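Shikimate dehydrogenase (NADP(+)) (Listeria monocytogenes, PDB 3TNL) probably interconverts 3-dehydroshikimate and shikimate with NADP(H) as the redox partner, a step on the chorismate route to the aromatic amino acids. Local coordinates at residues Thr54-Ala59 with Lys303-Asp308; Lys155-Cys160 with Ser227-Asn232; Lys179-Phe184 with Thr205-Gln210. All blocks are in the same frame, centred on the assembly; numbering follows the deposited sequence. Where two conformers were deposited one is given.

Interaction 1. Residues Thr54-Ala59 with Lys303-Asp308; sequences TMHNEA and KEMPVD
The helix 52-63 of the substrate-binding domain is met here by the C-terminal part of the chain: M305, in the loop that joins helix 286-301 to helix 307-313, pushes its side chain against M55, H56 and A59. The contact is apolar, and M305 CE makes three of its four closest approaches. M305 CE lies 3.8 Å from H56 CE1, approaching the imidazole obliquely. M55 CG is 4.1 Å from M305 CE, and A59 CB touches the same methyl. M305 leaves the loop extended, with CG anti to the backbone N (chi1 169°), and turns only at its last torsion (chi3 -66°), which lays the methyl among the three helix residues; the chain crosses those of M55 and H56 at about a right angle. M55, H56 and A59 are spaced as neighbours on one side of a helix, and A59 N is hydrogen-bonded to M55 O in the regular helical pattern. In shikimate dehydrogenases the chain starts in the substrate domain, forms the nucleotide domain and then returns, and this packing belongs to that return. P306 follows as the N-cap residue of helix 307-313 and the centre of an inverse gamma turn; its ring carbon CD reaches A59 CB at 4.4 Å. F297 of helix 286-301 packs on H56, A59 and M305, while the H56 ring stacks on Y69 and meets W300 edge-to-face. On another side of the helix, E58 OE1 accepts hydrogen bonds from T30 N and E31 N of the second subunit. M55 also lies about 4 Å, side chain to side chain, from the shikimate-binding S52.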
loop_
_atom_site.group_PDB
_atom_site.type_symbol
_atom_site.label_atom_id
_atom_site.label_comp_id
_atom_site.label_asym_id
_atom_site.label_seq_id
_atom_site.Cartn_x
_atom_site.Cartn_y
_atom_site.Cartn_z
ATOM N N THR B 54 8.276 -9.227 6.185
ATOM C CA THR B 54 8.115 -9.929 7.446
ATOM C C THR B 54 8.845 -9.182 8.569
ATOM O O THR B 54 8.287 -8.956 9.641
ATOM C CB THR B 54 8.594 -11.370 7.304
ATOM O OG1 THR B 54 7.728 -12.055 6.389
ATOM C CG2 THR B 54 8.496 -12.074 8.645
ATOM N N MET B 55 10.091 -8.801 8.335
ATOM C CA MET B 55 10.843 -8.043 9.311
ATOM C C MET B 55 10.099 -6.781 9.754
ATOM O O MET B 55 9.896 -6.573 10.951
ATOM C CB MET B 55 12.217 -7.682 8.750
ATOM C CG MET B 55 12.969 -6.601 9.522
ATOM S SD MET B 55 14.744 -6.441 9.132
ATOM C CE MET B 55 14.674 -6.048 7.390
ATOM N N HIS B 56 9.708 -5.922 8.813
ATOM C CA HIS B 56 9.092 -4.660 9.221
ATOM C C HIS B 56 7.691 -4.822 9.786
ATOM O O HIS B 56 7.340 -4.151 10.751
ATOM C CB HIS B 56 9.143 -3.631 8.086
ATOM C CG HIS B 56 10.533 -3.182 7.795
ATOM N ND1 HIS B 56 11.241 -2.373 8.669
ATOM C CD2 HIS B 56 11.380 -3.494 6.790
ATOM C CE1 HIS B 56 12.454 -2.191 8.189
ATOM N NE2 HIS B 56 12.561 -2.840 7.040
ATOM N N ASN B 57 6.892 -5.715 9.216
ATOM C CA ASN B 57 5.545 -5.920 9.759
ATOM C C ASN B 57 5.574 -6.482 11.184
ATOM O O ASN B 57 4.799 -6.083 12.038
ATOM C CB ASN B 57 4.710 -6.784 8.806
ATOM C CG ASN B 57 4.296 -6.023 7.591
ATOM O OD1 ASN B 57 3.940 -4.866 7.715
ATOM N ND2 ASN B 57 4.358 -6.649 6.417
ATOM N N GLU B 58 6.496 -7.388 11.438
ATOM C CA GLU B 58 6.655 -7.932 12.806
ATOM C C GLU B 58 7.098 -6.809 13.741
ATOM O O GLU B 58 6.616 -6.727 14.877
ATOM C CB GLU B 58 7.631 -9.105 12.829
ATOM C CG GLU B 58 7.076 -10.361 12.165
ATOM C CD GLU B 58 6.037 -11.100 12.981
ATOM O OE1 GLU B 58 5.312 -11.910 12.382
ATOM O OE2 GLU B 58 5.970 -10.901 14.213
ATOM N N ALA B 59 7.991 -5.919 13.279
ATOM C CA ALA B 59 8.445 -4.798 14.092
ATOM C C ALA B 59 7.295 -3.823 14.359
ATOM O O ALA B 59 7.080 -3.386 15.502
ATOM C CB ALA B 59 9.661 -4.057 13.398
ATOM N N LYS B 303 11.314 5.660 15.673
ATOM C CA LYS B 303 11.348 4.769 16.804
ATOM C C LYS B 303 12.402 3.710 16.493
ATOM O O LYS B 303 12.689 3.413 15.356
ATOM C CB LYS B 303 10.000 4.191 17.116
ATOM C CG LYS B 303 9.015 5.315 17.456
ATOM C CD LYS B 303 7.876 4.859 18.281
ATOM C CE LYS B 303 6.926 6.016 18.554
ATOM N NZ LYS B 303 5.887 5.707 19.552
ATOM N N GLU B 304 13.008 3.188 17.545
ATOM C CA GLU B 304 14.045 2.183 17.419
ATOM C C GLU B 304 13.450 0.804 17.164
ATOM O O GLU B 304 12.572 0.366 17.904
ATOM C CB GLU B 304 14.833 2.154 18.744
ATOM C CG GLU B 304 16.013 1.220 18.768
ATOM C CD GLU B 304 16.850 1.362 20.034
ATOM O OE1 GLU B 304 16.408 2.030 20.997
ATOM O OE2 GLU B 304 17.955 0.786 20.054
ATOM N N MET B 305 13.947 0.097 16.141
ATOM C CA MET B 305 13.505 -1.284 15.859
ATOM C C MET B 305 14.053 -2.234 16.904
ATOM O O MET B 305 15.202 -2.108 17.263
ATOM C CB MET B 305 14.018 -1.768 14.475
ATOM C CG MET B 305 13.827 -3.293 14.224
ATOM S SD MET B 305 14.513 -3.970 12.661
ATOM C CE MET B 305 13.489 -3.137 11.677
ATOM N N PRO B 306 13.235 -3.202 17.365
ATOM C CA PRO B 306 13.702 -4.207 18.360
ATOM C C PRO B 306 14.422 -5.351 17.623
ATOM O O PRO B 306 13.812 -6.378 17.322
ATOM C CB PRO B 306 12.401 -4.670 19.004
ATOM C CG PRO B 306 11.380 -4.499 17.938
ATOM C CD PRO B 306 11.784 -3.308 17.127
ATOM N N VAL B 307 15.718 -5.154 17.342
ATOM C CA VAL B 307 16.492 -6.068 16.505
ATOM C C VAL B 307 16.603 -7.500 17.035
ATOM O O VAL B 307 16.492 -8.467 16.273
ATOM C CB VAL B 307 17.915 -5.473 16.170
ATOM C CG1 VAL B 307 18.807 -6.550 15.535
ATOM C CG2 VAL B 307 17.801 -4.233 15.261
ATOM N N ASP B 308 16.834 -7.633 18.335
ATOM C CA ASP B 308 16.940 -8.948 18.950
ATOM C C ASP B 308 15.620 -9.708 18.799
ATOM O O ASP B 308 15.610 -10.909 18.512
ATOM C CB ASP B 308 17.306 -8.809 20.424
ATOM C CG ASP B 308 18.659 -8.134 20.633
ATOM O OD1 ASP B 308 19.451 -8.058 19.671
ATOM O OD2 ASP B 308 18.936 -7.689 21.769
#

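Interaction 2. Residues Lys155-Cys160 with Ser227-Asn232; sequences KKMTIC and SVIFTN
T158 OG1 donates a 2.8 Å hydrogen bond to S227 OG, a side-chain link beside four backbone bonds that join 155-160 to 227-232. V228 N to K156 O is the most bent of the four (143° at the hydrogen); T158 N to I229 O, at 3.0 Å, is nearly straight (173°). T231 N to T158 O and C160 N to T231 O continue the parallel pairing. T158 holds OG1 anti to its carbonyl carbon (chi1 -67°), which gives the hydroxyl to S227 and leaves the methyl CG2 3.7 Å from F230 CD1. C160 SG reaches F230 CZ at 3.7 Å, an oblique sulfur-aromatic contact. On the other face M157 and I229 lie side by side and point the same way, and I159 flanks T231 likewise. These are neighbouring central strands of the parallel Rossmann sheet, and 156-160 leads into the glycine-rich turn at G161, which probably binds NADP. Near the start of both segments, K155 CB touches V228 CG1 at 3.6 Å, the two side chains crossing at about a right angle. Farther out, S227 OG is also hydrogen-bonded to E223 O, which helps place it for T158, and K156 NZ forms salt bridges with E223 and E226. T231 OG1 is hydrogen-bonded to Y141 OH. L220 of helix 217-226 packs on T158 and F230, whereas I169 of helix 164-175 lies against M157 and I159.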
loop_
_atom_site.group_PDB
_atom_site.type_symbol
_atom_site.label_atom_id
_atom_site.label_comp_id
_atom_site.label_asym_id
_atom_site.label_seq_id
_atom_site.Cartn_x
_atom_site.Cartn_y
_atom_site.Cartn_z
ATOM N N LYS B 155 41.784 1.177 10.552
ATOM C CA LYS B 155 42.532 0.003 10.144
ATOM C C LYS B 155 42.311 -0.295 8.668
ATOM O O LYS B 155 41.745 0.508 7.956
ATOM C CB LYS B 155 42.136 -1.172 11.035
ATOM C CG LYS B 155 42.345 -0.876 12.516
ATOM C CD LYS B 155 41.874 -1.963 13.421
ATOM C CE LYS B 155 41.979 -1.551 14.871
ATOM N NZ LYS B 155 41.386 -2.607 15.759
ATOM N N LYS B 156 42.796 -1.448 8.224
ATOM C CA LYS B 156 42.750 -1.857 6.830
ATOM C C LYS B 156 41.790 -2.998 6.586
ATOM O O LYS B 156 41.774 -3.987 7.353
ATOM C CB LYS B 156 44.134 -2.285 6.375
ATOM C CG LYS B 156 44.232 -2.779 5.011
ATOM C CD LYS B 156 45.732 -2.866 4.680
ATOM C CE LYS B 156 45.961 -3.280 3.288
ATOM N NZ LYS B 156 47.394 -3.030 2.856
ATOM N N MET B 157 40.962 -2.854 5.564
ATOM C CA MET B 157 40.061 -3.905 5.132
ATOM C C MET B 157 40.470 -4.337 3.751
ATOM O O MET B 157 40.829 -3.508 2.921
ATOM C CB MET B 157 38.598 -3.407 5.077
ATOM C CG MET B 157 37.612 -4.415 4.454
ATOM S SD MET B 157 35.858 -3.962 4.635
ATOM C CE MET B 157 35.832 -2.426 3.701
ATOM N N THR B 158 40.398 -5.646 3.518
ATOM C CA THR B 158 40.568 -6.254 2.210
ATOM C C THR B 158 39.166 -6.819 1.883
ATOM O O THR B 158 38.579 -7.499 2.682
ATOM C CB THR B 158 41.620 -7.334 2.154
ATOM O OG1 THR B 158 42.898 -6.711 2.378
ATOM C CG2 THR B 158 41.653 -8.017 0.813
ATOM N N ILE B 159 38.653 -6.507 0.712
ATOM C CA ILE B 159 37.310 -6.928 0.343
ATOM C C ILE B 159 37.250 -7.416 -1.096
ATOM O O ILE B 159 37.895 -6.850 -1.991
ATOM C CB ILE B 159 36.321 -5.774 0.614
ATOM C CG1 ILE B 159 34.870 -6.206 0.362
ATOM C CG2 ILE B 159 36.669 -4.522 -0.212
ATOM C CD1 ILE B 159 33.843 -5.157 0.795
ATOM N N CYS B 160 36.480 -8.484 -1.310
ATOM C CA CYS B 160 36.235 -9.045 -2.624
ATOM C C CYS B 160 34.864 -8.581 -3.094
ATOM O O CYS B 160 33.867 -8.767 -2.420
ATOM C CB CYS B 160 36.193 -10.575 -2.606
ATOM S SG CYS B 160 37.720 -11.324 -2.054
ATOM N N SER B 227 45.534 -6.601 7.032
ATOM C CA SER B 227 44.167 -6.207 7.322
ATOM C C SER B 227 43.617 -6.716 8.612
ATOM O O SER B 227 43.933 -7.822 9.045
ATOM C CB SER B 227 43.254 -6.724 6.229
ATOM O OG SER B 227 43.623 -6.197 4.989
ATOM N N VAL B 228 42.768 -5.892 9.211
ATOM C CA VAL B 228 42.038 -6.311 10.414
ATOM C C VAL B 228 40.866 -7.264 10.009
ATOM O O VAL B 228 40.478 -8.160 10.791
ATOM C CB VAL B 228 41.497 -5.066 11.197
ATOM C CG1 VAL B 228 40.428 -4.310 10.441
ATOM C CG2 VAL B 228 40.995 -5.525 12.539
ATOM N N ILE B 229 40.402 -7.107 8.771
ATOM C CA ILE B 229 39.253 -7.857 8.291
ATOM C C ILE B 229 39.401 -8.131 6.806
ATOM O O ILE B 229 39.908 -7.296 6.029
ATOM C CB ILE B 229 37.961 -7.040 8.568
ATOM C CG1 ILE B 229 36.701 -7.885 8.298
ATOM C CG2 ILE B 229 37.957 -5.701 7.839
ATOM C CD1 ILE B 229 35.425 -7.223 8.817
ATOM N N PHE B 230 38.948 -9.335 6.412
ATOM C CA PHE B 230 38.860 -9.801 5.040
ATOM C C PHE B 230 37.385 -10.121 4.832
ATOM O O PHE B 230 36.820 -10.927 5.544
ATOM C CB PHE B 230 39.729 -11.046 4.810
ATOM C CG PHE B 230 39.584 -11.658 3.443
ATOM C CD1 PHE B 230 39.838 -10.908 2.325
ATOM C CD2 PHE B 230 39.232 -12.990 3.277
ATOM C CE1 PHE B 230 39.736 -11.451 1.073
ATOM C CE2 PHE B 230 39.122 -13.529 1.991
ATOM C CZ PHE B 230 39.355 -12.737 0.892
ATOM N N THR B 231 36.786 -9.500 3.842
ATOM C CA THR B 231 35.360 -9.621 3.582
ATOM C C THR B 231 35.019 -10.083 2.191
ATOM O O THR B 231 35.584 -9.609 1.221
ATOM C CB THR B 231 34.719 -8.186 3.730
ATOM O OG1 THR B 231 34.955 -7.708 5.063
ATOM C CG2 THR B 231 33.205 -8.182 3.424
ATOM N N ASN B 232 34.110 -11.037 2.089
ATOM C CA ASN B 232 33.556 -11.423 0.824
ATOM C C ASN B 232 32.261 -10.638 0.601
ATOM O O ASN B 232 31.320 -10.731 1.383
ATOM C CB ASN B 232 33.172 -12.900 0.745
ATOM C CG ASN B 232 32.468 -13.209 -0.565
ATOM O OD1 ASN B 232 33.050 -13.013 -1.651
ATOM N ND2 ASN B 232 31.184 -13.589 -0.505
#

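Interaction 3. Residues Lys179-Phe184 with Thr205-Gln210; sequences KEISIF and TDCKAQ
I181 and C207 meet inside a beta-alpha-beta unit of the Rossmann domain, in which helix 191-204 connects the parallel strands 180-185 and 208-213. C207 SG touches I181 CG1 at 3.6 Å. The isoleucine turns CG1 toward it by setting that branch anti to the carbonyl carbon (chi1 -62°), with CD1 extending onward alongside the sulfur. I201 of helix 191-204 packs on C207 and A209, while I181 rests on A173 of helix 164-175; the side chains meeting here are apolar. The opposite face carries E180, S182, K208 and Q210 and is polar. K208 carries its ammonium group clear of the neighbouring strand. Q210 places CG between its backbone N and carbonyl carbon, then extends until NE2 is 3.3 Å from S182 OG. That hydroxyl is hydrogen-bonded to E223 of helix 217-226, and a water donates to both S182 OG and K208 O. Four backbone bonds hold the strands together, of which I183 N to Q210 O (2.8 Å) is almost straight, at 178°. Where the chain leaves helix 191-204, T205 forms an ST turn in which C207 N donates to T205 OG1 at 3.0 Å. Just beyond, a second water bridges the two segments ahead of the strands, donating to K179 O at 2.7 Å and to D206 O at 2.6 Å.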
loop_
_atom_site.group_PDB
_atom_site.type_symbol
_atom_site.label_atom_id
_atom_site.label_comp_id
_atom_site.label_asym_id
_atom_site.label_seq_id
_atom_site.Cartn_x
_atom_site.Cartn_y
_atom_site.Cartn_z
ATOM N N LYS B 179 40.948 3.163 7.524
ATOM C CA LYS B 179 42.158 3.842 7.019
ATOM C C LYS B 179 42.575 3.455 5.611
ATOM O O LYS B 179 43.061 4.295 4.845
ATOM C CB LYS B 179 43.332 3.598 7.992
ATOM C CG LYS B 179 44.654 4.317 7.661
ATOM C CD LYS B 179 45.812 3.804 8.544
ATOM C CE LYS B 179 47.070 4.626 8.302
ATOM N NZ LYS B 179 47.411 4.679 6.866
ATOM N N GLU B 180 42.401 2.179 5.281
ATOM C CA GLU B 180 42.810 1.666 3.981
ATOM C C GLU B 180 41.853 0.584 3.546
ATOM O O GLU B 180 41.400 -0.196 4.385
ATOM C CB GLU B 180 44.183 0.992 4.119
ATOM C CG GLU B 180 45.288 1.824 4.739
ATOM C CD GLU B 180 46.567 0.998 4.916
ATOM O OE1 GLU B 180 46.672 0.270 5.946
ATOM O OE2 GLU B 180 47.475 1.162 4.052
ATOM N N ILE B 181 41.568 0.545 2.265
ATOM C CA ILE B 181 40.714 -0.483 1.682
ATOM C C ILE B 181 41.365 -1.024 0.426
ATOM O O ILE B 181 41.704 -0.271 -0.487
ATOM C CB ILE B 181 39.301 0.062 1.320
ATOM C CG1 ILE B 181 38.601 0.554 2.597
ATOM C CG2 ILE B 181 38.472 -1.008 0.645
ATOM C CD1 ILE B 181 37.234 1.156 2.394
ATOM N N SER B 182 41.565 -2.335 0.395
ATOM C CA SER B 182 42.068 -3.025 -0.759
ATOM C C SER B 182 40.957 -3.894 -1.345
ATOM O O SER B 182 40.482 -4.824 -0.694
ATOM C CB SER B 182 43.286 -3.859 -0.452
ATOM O OG SER B 182 44.356 -2.991 -0.067
ATOM N N ILE B 183 40.567 -3.555 -2.573
ATOM C CA ILE B 183 39.486 -4.246 -3.284
ATOM C C ILE B 183 40.064 -5.216 -4.296
ATOM O O ILE B 183 41.000 -4.881 -5.034
ATOM C CB ILE B 183 38.607 -3.234 -4.066
ATOM C CG1 ILE B 183 38.116 -2.102 -3.137
ATOM C CG2 ILE B 183 37.451 -3.948 -4.824
ATOM C CD1 ILE B 183 37.462 -0.918 -3.861
ATOM N N PHE B 184 39.477 -6.413 -4.338
ATOM C CA PHE B 184 39.821 -7.438 -5.314
ATOM C C PHE B 184 38.563 -7.816 -6.078
ATOM O O PHE B 184 37.520 -8.069 -5.495
ATOM C CB PHE B 184 40.420 -8.679 -4.675
ATOM C CG PHE B 184 41.813 -8.466 -4.171
ATOM C CD1 PHE B 184 42.883 -8.981 -4.859
ATOM C CD2 PHE B 184 42.046 -7.745 -2.999
ATOM C CE1 PHE B 184 44.173 -8.777 -4.403
ATOM C CE2 PHE B 184 43.324 -7.538 -2.535
ATOM C CZ PHE B 184 44.398 -8.035 -3.255
ATOM N N THR B 205 37.626 11.192 0.591
ATOM C CA THR B 205 37.888 10.817 1.977
ATOM C C THR B 205 39.400 10.764 2.178
ATOM O O THR B 205 40.159 10.967 1.221
ATOM C CB THR B 205 37.256 9.425 2.347
ATOM O OG1 THR B 205 38.078 8.353 1.853
ATOM C CG2 THR B 205 35.826 9.290 1.798
ATOM N N ASP B 206 39.835 10.504 3.408
ATOM C CA ASP B 206 41.254 10.317 3.698
ATOM C C ASP B 206 41.640 8.823 3.676
ATOM O O ASP B 206 42.769 8.465 4.020
ATOM C CB ASP B 206 41.652 10.936 5.036
ATOM C CG ASP B 206 41.765 12.464 4.973
ATOM O OD1 ASP B 206 42.037 13.029 3.874
ATOM O OD2 ASP B 206 41.620 13.089 6.043
ATOM N N CYS B 207 40.708 7.964 3.267
ATOM C CA CYS B 207 40.985 6.516 3.170
ATOM C C CYS B 207 41.831 6.255 1.916
ATOM O O CYS B 207 41.614 6.905 0.884
ATOM C CB CYS B 207 39.664 5.755 3.056
ATOM S SG CYS B 207 39.818 3.960 2.986
ATOM N N LYS B 208 42.777 5.326 2.026
ATOM C CA LYS B 208 43.667 4.930 0.931
ATOM C C LYS B 208 43.115 3.645 0.326
ATOM O O LYS B 208 43.162 2.587 0.939
ATOM C CB LYS B 208 45.106 4.735 1.409
ATOM C CG LYS B 208 45.711 5.937 2.152
ATOM C CD LYS B 208 45.517 7.262 1.400
ATOM C CE LYS B 208 46.004 8.447 2.246
ATOM N NZ LYS B 208 45.553 9.757 1.685
ATOM N N ALA B 209 42.567 3.778 -0.862
ATOM C CA ALA B 209 41.938 2.682 -1.582
ATOM C C ALA B 209 42.761 2.262 -2.789
ATOM O O ALA B 209 43.398 3.084 -3.468
ATOM C CB ALA B 209 40.528 3.099 -2.018
ATOM N N GLN B 210 42.716 0.971 -3.081
ATOM C CA GLN B 210 43.360 0.394 -4.248
ATOM C C GLN B 210 42.572 -0.817 -4.712
ATOM O O GLN B 210 41.842 -1.409 -3.913
ATOM C CB GLN B 210 44.823 0.068 -4.016
ATOM C CG GLN B 210 45.121 -0.791 -2.901
ATOM C CD GLN B 210 46.632 -0.758 -2.510
ATOM O OE1 GLN B 210 47.513 -0.253 -3.244
ATOM N NE2 GLN B 210 46.915 -1.343 -1.371
HETATM O O HOH W 1 44.099 6.761 5.386
HETATM O O HOH W 2 44.779 -0.076 0.418
#

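Interactions 2 and 3 are neighbours in the parallel sheet of the nucleotide-binding domain, their centres about 10 Å apart. Strands 156-160 and 180-185 pair directly, as in the probable hydrogen bond from I159 N to S182 O (2.9 Å), so the two contacts together span the strand order 208-213, 180-185, 156-160, 229-232. E223 serves both, binding K156 and S227 in one and S182 in the other. Interaction 1 lies on the opposite side of the chain's centre, about 30 Å from the centre of interaction 2 and about 34 Å from that of interaction 3. Along the chain, interaction 3 is nested within interaction 2 and both within interaction 1, which brings the C-terminal region back to the substrate-binding domain.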